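Local coordinates for putative GAF sensor protein (Burkholderia vietnamiensis, PDB 5HL6), which probably reduces free L-methionine-(R)-S-oxide and has a GAF fold, at residues E22-L27 and E159-V164; L51-L56 and N60-Y65. All coordinates share one frame; numbering follows the deposited sequence.

Contact 1: E22-L27 and E159-V164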
ATOM      1  N   GLU B  22     -25.191  -2.550   6.308  1.00 41.40           N
ATOM      2  CA  GLU B  22     -25.193  -3.351   5.087  1.00 43.04           C
ATOM      3  C   GLU B  22     -23.928  -3.123   4.272  1.00 42.93           C
ATOM      4  O   GLU B  22     -23.341  -4.079   3.746  1.00 36.58           O
ATOM      5  CB  GLU B  22     -26.434  -3.035   4.257  1.00 48.82           C
ATOM      6  CG  GLU B  22     -27.728  -3.527   4.881  1.00 51.29           C
ATOM      7  CD  GLU B  22     -28.952  -2.947   4.210  1.00 58.59           C
ATOM      8  OE1 GLU B  22     -28.860  -1.819   3.684  1.00 57.83           O
ATOM      9  OE2 GLU B  22     -30.004  -3.621   4.202  1.00 62.50           O
ATOM     10  N   LEU B  23     -23.482  -1.866   4.167  1.00 40.94           N
ATOM     11  CA  LEU B  23     -22.279  -1.574   3.394  1.00 39.34           C
ATOM     12  C   LEU B  23     -21.053  -2.242   4.003  1.00 33.67           C
ATOM     13  O   LEU B  23     -20.232  -2.821   3.281  1.00 35.36           O
ATOM     14  CB  LEU B  23     -22.076  -0.059   3.288  1.00 42.03           C
ATOM     15  N   TYR B  24     -20.907  -2.176   5.331  1.00 27.93           N
ATOM     16  CA  TYR B  24     -19.779  -2.842   5.976  1.00 30.63           C
ATOM     17  C   TYR B  24     -19.869  -4.358   5.847  1.00 32.71           C
ATOM     18  O   TYR B  24     -18.838  -5.033   5.749  1.00 29.19           O
ATOM     19  CB  TYR B  24     -19.691  -2.444   7.452  1.00 28.84           C
ATOM     20  CG  TYR B  24     -18.930  -1.154   7.692  1.00 30.50           C
ATOM     21  CD1 TYR B  24     -17.544  -1.110   7.573  1.00 27.62           C
ATOM     22  CD2 TYR B  24     -19.596   0.013   8.054  1.00 35.58           C
ATOM     23  CE1 TYR B  24     -16.844   0.067   7.793  1.00 30.54           C
ATOM     24  CE2 TYR B  24     -18.906   1.197   8.272  1.00 36.76           C
ATOM     25  CZ  TYR B  24     -17.532   1.219   8.141  1.00 34.49           C
ATOM     26  OH  TYR B  24     -16.847   2.398   8.365  1.00 31.34           O
ATOM     27  N   ALA B  25     -21.082  -4.911   5.852  1.00 31.46           N
ATOM     28  CA  ALA B  25     -21.230  -6.348   5.647  1.00 33.57           C
ATOM     29  C   ALA B  25     -20.809  -6.745   4.238  1.00 35.62           C
ATOM     30  O   ALA B  25     -20.114  -7.750   4.052  1.00 36.45           O
ATOM     31  CB  ALA B  25     -22.674  -6.770   5.926  1.00 33.84           C
ATOM     32  N   THR B  26     -21.221  -5.970   3.232  1.00 34.56           N
ATOM     33  CA  THR B  26     -20.794  -6.243   1.864  1.00 33.97           C
ATOM     34  C   THR B  26     -19.279  -6.139   1.728  1.00 30.27           C
ATOM     35  O   THR B  26     -18.642  -6.981   1.081  1.00 26.96           O
ATOM     36  CB  THR B  26     -21.495  -5.279   0.905  1.00 34.79           C
ATOM     37  OG1 THR B  26     -22.896  -5.580   0.870  1.00 40.11           O
ATOM     38  CG2 THR B  26     -20.915  -5.381  -0.504  1.00 33.38           C
ATOM     39  N   LEU B  27     -18.685  -5.114   2.346  1.00 29.73           N
ATOM     40  CA  LEU B  27     -17.241  -4.921   2.265  1.00 27.88           C
ATOM     41  C   LEU B  27     -16.483  -6.042   2.974  1.00 31.42           C
ATOM     42  O   LEU B  27     -15.409  -6.450   2.513  1.00 30.77           O
ATOM     43  CB  LEU B  27     -16.881  -3.548   2.844  1.00 25.48           C
ATOM     44  CG  LEU B  27     -15.473  -3.000   2.618  1.00 33.07           C
ATOM     45  CD1 LEU B  27     -15.090  -3.080   1.148  1.00 27.91           C
ATOM     46  CD2 LEU B  27     -15.375  -1.558   3.109  1.00 31.12           C
ATOM     47  N   GLU B 159     -14.294  -2.728  13.037  1.00 30.24           N
ATOM     48  CA  GLU B 159     -13.874  -3.881  13.826  1.00 24.32           C
ATOM     49  C   GLU B 159     -14.211  -5.184  13.112  1.00 25.33           C
ATOM     50  O   GLU B 159     -13.430  -6.140  13.153  1.00 26.86           O
ATOM     51  CB  GLU B 159     -14.509  -3.829  15.219  1.00 24.96           C
ATOM     52  CG  GLU B 159     -13.881  -2.735  16.083  1.00 25.19           C
ATOM     53  CD  GLU B 159     -14.568  -2.549  17.421  1.00 35.52           C
ATOM     54  OE1 GLU B 159     -15.688  -3.073  17.602  1.00 38.68           O
ATOM     55  OE2 GLU B 159     -13.983  -1.857  18.283  1.00 32.70           O
ATOM     56  N   ALA B 160     -15.355  -5.231  12.429  1.00 25.59           N
ATOM     57  CA  ALA B 160     -15.703  -6.436  11.687  1.00 30.35           C
ATOM     58  C   ALA B 160     -14.771  -6.628  10.497  1.00 29.26           C
ATOM     59  O   ALA B 160     -14.400  -7.761  10.177  1.00 28.30           O
ATOM     60  CB  ALA B 160     -17.163  -6.387  11.239  1.00 29.47           C
ATOM     61  N   LEU B 161     -14.372  -5.537   9.834  1.00 26.69           N
ATOM     62  CA  LEU B 161     -13.404  -5.668   8.744  1.00 28.92           C
ATOM     63  C   LEU B 161     -12.079  -6.204   9.263  1.00 28.34           C
ATOM     64  O   LEU B 161     -11.471  -7.084   8.644  1.00 24.34           O
ATOM     65  CB  LEU B 161     -13.192  -4.325   8.032  1.00 23.68           C
ATOM     66  CG  LEU B 161     -14.371  -3.745   7.254  1.00 25.63           C
ATOM     67  CD1 LEU B 161     -13.980  -2.457   6.570  1.00 27.16           C
ATOM     68  CD2 LEU B 161     -14.888  -4.774   6.235  1.00 29.35           C
ATOM     69  N   CYS B 162     -11.624  -5.693  10.416  1.00 22.88           N
ATOM     70  CA  CYS B 162     -10.350  -6.146  10.959  1.00 21.49           C
ATOM     71  C   CYS B 162     -10.411  -7.608  11.391  1.00 21.57           C
ATOM     72  O   CYS B 162      -9.412  -8.321  11.263  1.00 24.27           O
ATOM     73  CB  CYS B 162      -9.913  -5.235  12.110  1.00 19.20           C
ATOM     74  SG  CYS B 162      -9.425  -3.574  11.515  1.00 25.40           S
ATOM     75  N   ARG B 163     -11.566  -8.084  11.878  1.00 23.24           N
ATOM     76  CA  ARG B 163     -11.689  -9.508  12.185  1.00 21.41           C
ATOM     77  C   ARG B 163     -11.479 -10.356  10.936  1.00 27.52           C
ATOM     78  O   ARG B 163     -10.891 -11.442  11.006  1.00 23.34           O
ATOM     79  CB  ARG B 163     -13.048  -9.819  12.812  1.00 26.40           C
ATOM     80  CG  ARG B 163     -13.162  -9.345  14.244  1.00 28.79           C
ATOM     81  CD  ARG B 163     -14.338  -9.996  14.974  1.00 31.94           C
ATOM     82  NE  ARG B 163     -15.628  -9.463  14.545  1.00 41.85           N
ATOM     83  CZ  ARG B 163     -16.139  -8.308  14.968  1.00 42.41           C
ATOM     84  NH1 ARG B 163     -15.460  -7.550  15.822  1.00 37.07           N
ATOM     85  NH2 ARG B 163     -17.324  -7.904  14.525  1.00 43.58           N
ATOM     86  N   VAL B 164     -11.951  -9.881   9.781  1.00 28.79           N
ATOM     87  CA  VAL B 164     -11.732 -10.629   8.545  1.00 28.32           C
ATOM     88  C   VAL B 164     -10.243 -10.712   8.240  1.00 21.53           C
ATOM     89  O   VAL B 164      -9.716 -11.786   7.924  1.00 26.38           O
ATOM     90  CB  VAL B 164     -12.513  -9.999   7.379  1.00 28.04           C
ATOM     91  CG1 VAL B 164     -12.054 -10.592   6.057  1.00 26.69           C
ATOM     92  CG2 VAL B 164     -14.003 -10.225   7.577  1.00 32.30           C
TER
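L161 is the centre of this contact and meets both Y24 and L27. Its CD1 lies at the edge of the Y24 ring, near the ring plane, with L161 CD1 3.9 Å from Y24 CD1. The same methyl touches the tip of L27, where L27 CD2 is 3.8 Å from L161 CD1. The other methyl turns to the backbone of helix 20-35: L161 CD2 is 3.8 Å from L27 C and 4.0 Å from Y24 O. So CD1 reaches both side chains, while CD2 lies over the backbone of Y24 and L27 and also along the base of the L27 side chain. The L161 side chain crosses those of Y24 and L27 at about a right angle.

CG of L27 stands anti to the backbone N (chi1 -168°), which leaves its CD2 against L161 CD1. No hydrogen bond joins the two segments, and all three touching residues are buried. The one polar group of the trio, the hydroxyl of Y24, is hydrogen-bonded to D154 OD1. D154 belongs to helix 152-176, so the tyrosine is held at both ring and hydroxyl by the same helix.

Further out, L161 also packs on A28, F48 and V52, and L27 on L51 and S55. C162 turns to V127 and L129 of the sheet. Helix 152-176 therefore lies between helix 20-35 and the strands at this point. The contact is helix-to-helix packing in the N- and C-terminal helical layer of a GAF domain.

Contact 2: L51-L56 and N60-Y65. With EDO (1,2-ethanediol), chain C.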
ATOM      1  N   LEU B  51      -8.543  -1.928  -0.780  1.00 21.28           N
ATOM      2  CA  LEU B  51      -9.966  -2.202  -0.928  1.00 25.30           C
ATOM      3  C   LEU B  51     -10.799  -1.283  -0.037  1.00 26.07           C
ATOM      4  O   LEU B  51     -11.768  -0.663  -0.492  1.00 24.30           O
ATOM      5  CB  LEU B  51     -10.243  -3.673  -0.602  1.00 25.41           C
ATOM      6  CG  LEU B  51     -11.719  -4.027  -0.457  1.00 27.47           C
ATOM      7  CD1 LEU B  51     -12.428  -3.891  -1.801  1.00 28.60           C
ATOM      8  CD2 LEU B  51     -11.856  -5.445   0.095  1.00 32.22           C
ATOM      9  N   VAL B  52     -10.429  -1.175   1.238  1.00 23.11           N
ATOM     10  CA  VAL B  52     -11.225  -0.363   2.153  1.00 21.84           C
ATOM     11  C   VAL B  52     -11.157   1.102   1.768  1.00 24.11           C
ATOM     12  O   VAL B  52     -12.183   1.796   1.744  1.00 25.69           O
ATOM     13  CB  VAL B  52     -10.774  -0.591   3.604  1.00 25.47           C
ATOM     14  CG1 VAL B  52     -11.580   0.299   4.549  1.00 23.41           C
ATOM     15  CG2 VAL B  52     -10.937  -2.076   3.962  1.00 24.11           C
ATOM     16  N   TYR B  53      -9.953   1.595   1.456  1.00 19.98           N
ATOM     17  CA  TYR B  53      -9.788   3.006   1.134  1.00 22.26           C
ATOM     18  C   TYR B  53     -10.647   3.398  -0.060  1.00 26.49           C
ATOM     19  O   TYR B  53     -11.212   4.496  -0.099  1.00 25.56           O
ATOM     20  CB  TYR B  53      -8.313   3.304   0.862  1.00 23.39           C
ATOM     21  CG  TYR B  53      -8.007   4.754   0.589  1.00 23.49           C
ATOM     22  CD1 TYR B  53      -7.878   5.662   1.636  1.00 28.99           C
ATOM     23  CD2 TYR B  53      -7.834   5.220  -0.711  1.00 25.58           C
ATOM     24  CE1 TYR B  53      -7.592   6.987   1.395  1.00 28.63           C
ATOM     25  CE2 TYR B  53      -7.545   6.554  -0.961  1.00 30.89           C
ATOM     26  CZ  TYR B  53      -7.423   7.429   0.099  1.00 31.37           C
ATOM     27  OH  TYR B  53      -7.134   8.762  -0.131  1.00 35.81           O
ATOM     28  N   HIS B  54     -10.787   2.504  -1.032  1.00 21.36           N
ATOM     29  CA  HIS B  54     -11.508   2.888  -2.233  1.00 25.57           C
ATOM     30  C   HIS B  54     -12.983   2.527  -2.179  1.00 27.07           C
ATOM     31  O   HIS B  54     -13.726   2.901  -3.086  1.00 29.12           O
ATOM     32  CB  HIS B  54     -10.814   2.295  -3.464  1.00 35.23           C
ATOM     33  CG  HIS B  54      -9.553   3.026  -3.821  1.00 35.25           C
ATOM     34  ND1 HIS B  54      -8.312   2.640  -3.366  1.00 34.66           N
ATOM     35  CD2 HIS B  54      -9.357   4.169  -4.522  1.00 36.89           C
ATOM     36  CE1 HIS B  54      -7.400   3.492  -3.804  1.00 34.41           C
ATOM     37  NE2 HIS B  54      -8.007   4.430  -4.505  1.00 34.79           N
ATOM     38  N   SER B  55     -13.438   1.878  -1.104  1.00 26.20           N
ATOM     39  CA  SER B  55     -14.852   1.557  -0.956  1.00 25.74           C
ATOM     40  C   SER B  55     -15.621   2.532  -0.071  1.00 31.36           C
ATOM     41  O   SER B  55     -16.852   2.578  -0.165  1.00 38.37           O
ATOM     42  CB  SER B  55     -15.012   0.140  -0.390  1.00 32.50           C
ATOM     43  OG  SER B  55     -14.340  -0.798  -1.218  1.00 30.92           O
ATOM     44  N   LEU B  56     -14.946   3.301   0.781  1.00 30.77           N
ATOM     45  CA  LEU B  56     -15.598   4.271   1.654  1.00 35.53           C
ATOM     46  C   LEU B  56     -15.236   5.690   1.228  1.00 37.77           C
ATOM     47  O   LEU B  56     -14.094   5.962   0.848  1.00 36.57           O
ATOM     48  CB  LEU B  56     -15.201   4.038   3.114  1.00 32.95           C
ATOM     49  CG  LEU B  56     -15.363   2.590   3.583  1.00 31.83           C
ATOM     50  CD1 LEU B  56     -14.664   2.381   4.897  1.00 29.91           C
ATOM     51  CD2 LEU B  56     -16.823   2.200   3.706  1.00 38.61           C
ATOM     52  N   ASN B  60      -8.889   9.995   3.867  1.00 30.50           N
ATOM     53  CA  ASN B  60      -7.594  10.469   3.404  1.00 25.57           C
ATOM     54  C   ASN B  60      -6.430   9.577   3.826  1.00 26.38           C
ATOM     55  O   ASN B  60      -5.296   9.830   3.408  1.00 26.18           O
ATOM     56  CB  ASN B  60      -7.339  11.915   3.874  1.00 31.71           C
ATOM     57  CG  ASN B  60      -7.142  12.026   5.369  1.00 35.71           C
ATOM     58  OD1 ASN B  60      -7.987  11.606   6.151  1.00 40.61           O
ATOM     59  ND2 ASN B  60      -6.023  12.606   5.774  1.00 45.20           N
ATOM     60  N   TRP B  61      -6.674   8.528   4.608  1.00 24.30           N
ATOM     61  CA  TRP B  61      -5.625   7.586   4.966  1.00 21.81           C
ATOM     62  C   TRP B  61      -6.286   6.304   5.431  1.00 24.21           C
ATOM     63  O   TRP B  61      -7.329   6.354   6.085  1.00 24.58           O
ATOM     64  CB  TRP B  61      -4.727   8.140   6.080  1.00 27.95           C
ATOM     65  CG  TRP B  61      -3.296   7.651   6.042  1.00 29.96           C
ATOM     66  CD1 TRP B  61      -2.254   8.235   5.373  1.00 28.39           C
ATOM     67  CD2 TRP B  61      -2.744   6.508   6.722  1.00 26.05           C
ATOM     68  NE1 TRP B  61      -1.098   7.527   5.587  1.00 26.10           N
ATOM     69  CE2 TRP B  61      -1.370   6.463   6.408  1.00 20.25           C
ATOM     70  CE3 TRP B  61      -3.279   5.524   7.569  1.00 24.48           C
ATOM     71  CZ2 TRP B  61      -0.519   5.488   6.924  1.00 18.52           C
ATOM     72  CZ3 TRP B  61      -2.431   4.536   8.068  1.00 20.22           C
ATOM     73  CH2 TRP B  61      -1.069   4.522   7.738  1.00 23.81           C
ATOM     74  N   ALA B  62      -5.674   5.168   5.102  1.00 25.93           N
ATOM     75  CA  ALA B  62      -6.156   3.884   5.607  1.00 22.24           C
ATOM     76  C   ALA B  62      -5.040   2.859   5.464  1.00 20.78           C
ATOM     77  O   ALA B  62      -4.564   2.614   4.348  1.00 22.54           O
ATOM     78  CB  ALA B  62      -7.415   3.445   4.860  1.00 22.15           C
ATOM     79  N   GLY B  63      -4.617   2.272   6.579  1.00 20.96           N
ATOM     80  CA  GLY B  63      -3.512   1.334   6.525  1.00 21.38           C
ATOM     81  C   GLY B  63      -3.147   0.797   7.893  1.00 22.20           C
ATOM     82  O   GLY B  63      -3.795   1.097   8.904  1.00 19.92           O
ATOM     83  N   PHE B  64      -2.070   0.012   7.902  1.00 19.83           N
ATOM     84  CA  PHE B  64      -1.623  -0.755   9.057  1.00 20.39           C
ATOM     85  C   PHE B  64      -0.368  -0.157   9.679  1.00 23.04           C
ATOM     86  O   PHE B  64       0.501   0.359   8.977  1.00 21.95           O
ATOM     87  CB  PHE B  64      -1.288  -2.196   8.644  1.00 18.88           C
ATOM     88  CG  PHE B  64      -2.470  -2.991   8.189  1.00 17.58           C
ATOM     89  CD1 PHE B  64      -3.231  -3.704   9.104  1.00 16.58           C
ATOM     90  CD2 PHE B  64      -2.807  -3.048   6.847  1.00 24.19           C
ATOM     91  CE1 PHE B  64      -4.324  -4.452   8.698  1.00 19.39           C
ATOM     92  CE2 PHE B  64      -3.887  -3.806   6.423  1.00 18.55           C
ATOM     93  CZ  PHE B  64      -4.654  -4.506   7.359  1.00 20.07           C
ATOM     94  N   TYR B  65      -0.259  -0.264  11.004  1.00 17.14           N
ATOM     95  CA  TYR B  65       1.026  -0.231  11.695  1.00 19.64           C
ATOM     96  C   TYR B  65       1.197  -1.589  12.354  1.00 29.29           C
ATOM     97  O   TYR B  65       0.255  -2.104  12.973  1.00 27.32           O
ATOM     98  CB  TYR B  65       1.131   0.890  12.752  1.00 20.69           C
ATOM     99  CG  TYR B  65       1.124   2.289  12.189  1.00 24.70           C
ATOM    100  CD1 TYR B  65       2.302   3.014  12.055  1.00 26.05           C
ATOM    101  CD2 TYR B  65      -0.065   2.898  11.807  1.00 23.56           C
ATOM    102  CE1 TYR B  65       2.293   4.300  11.539  1.00 24.99           C
ATOM    103  CE2 TYR B  65      -0.087   4.169  11.293  1.00 23.09           C
ATOM    104  CZ  TYR B  65       1.090   4.872  11.150  1.00 20.99           C
ATOM    105  OH  TYR B  65       1.058   6.148  10.626  1.00 25.63           O
TER
HETATM  106  C1  EDO C 201     -10.918   7.836  -0.426  1.00 51.09           C
HETATM  107  O1  EDO C 201     -12.159   8.269   0.154  1.00 51.71           O
HETATM  108  C2  EDO C 201     -11.149   7.342  -1.851  1.00 46.31           C
HETATM  109  O2  EDO C 201     -12.163   6.327  -1.836  1.00 52.08           O
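Y53 meets the strand with the edge of its ring, while a bound 1,2-ethanediol lies over one ring face. Carbon C1 of the diol is 3.6 Å from Y53 CE2, offset toward the rim. Its two hydroxyls bond to the chain: O2 gives a hydrogen bond to Y53 O (2.7 Å) and O1 one to L56 O (3.1 Å). L59 N is a further partner. The diol probably came from the crystallisation liquor. It sits beside the backbone of Y53 to L56.

At the ring edge, Y53 CE1 lies 3.7 Å from W61 N and the same distance from N60 C. Y53 CD1 packs on A62 CB at 3.9 Å. With CG anti to the backbone N (chi1 -177°), the ring extends along the start of the strand. No hydrogen bond crosses between the segments. S55 OG reaches back to L51 O at 2.7 Å, and V52 O accepts from both S55 N and L56 N. L51 packs on P81 and H54 on G79 of the second subunit.

Backbone bonds from N60 and W61 to the single residue D143 make a classic beta bulge between this segment and strand 136-144. W61 points away from the helix, stacks on F77 and bonds through NE1 to K80 O. Strand 61-67 runs between strands 72-77 and 136-144, with helix 41-55 packed on one side.

How the contacts relate
The centres of contacts 1 and 2 are 13 Å apart, and their side chains touch. L27 bridges them: its CD1 lies 3.4 Å from S55 OG and 3.9 Å from L51 CG. L161 CD1 reaches V52 CG2 at 4.0 Å, so helix 41-55 packs against both helices of contact 1. In contact 2 the same helix packs on strand 61-67. In sequence, both segments of contact 2 fall between the two segments of contact 1, and all lie in the GAF domain. The disulfide C83-C117 is part of neither contact, though Y65 OH makes a weak hydrogen bond to C83 O.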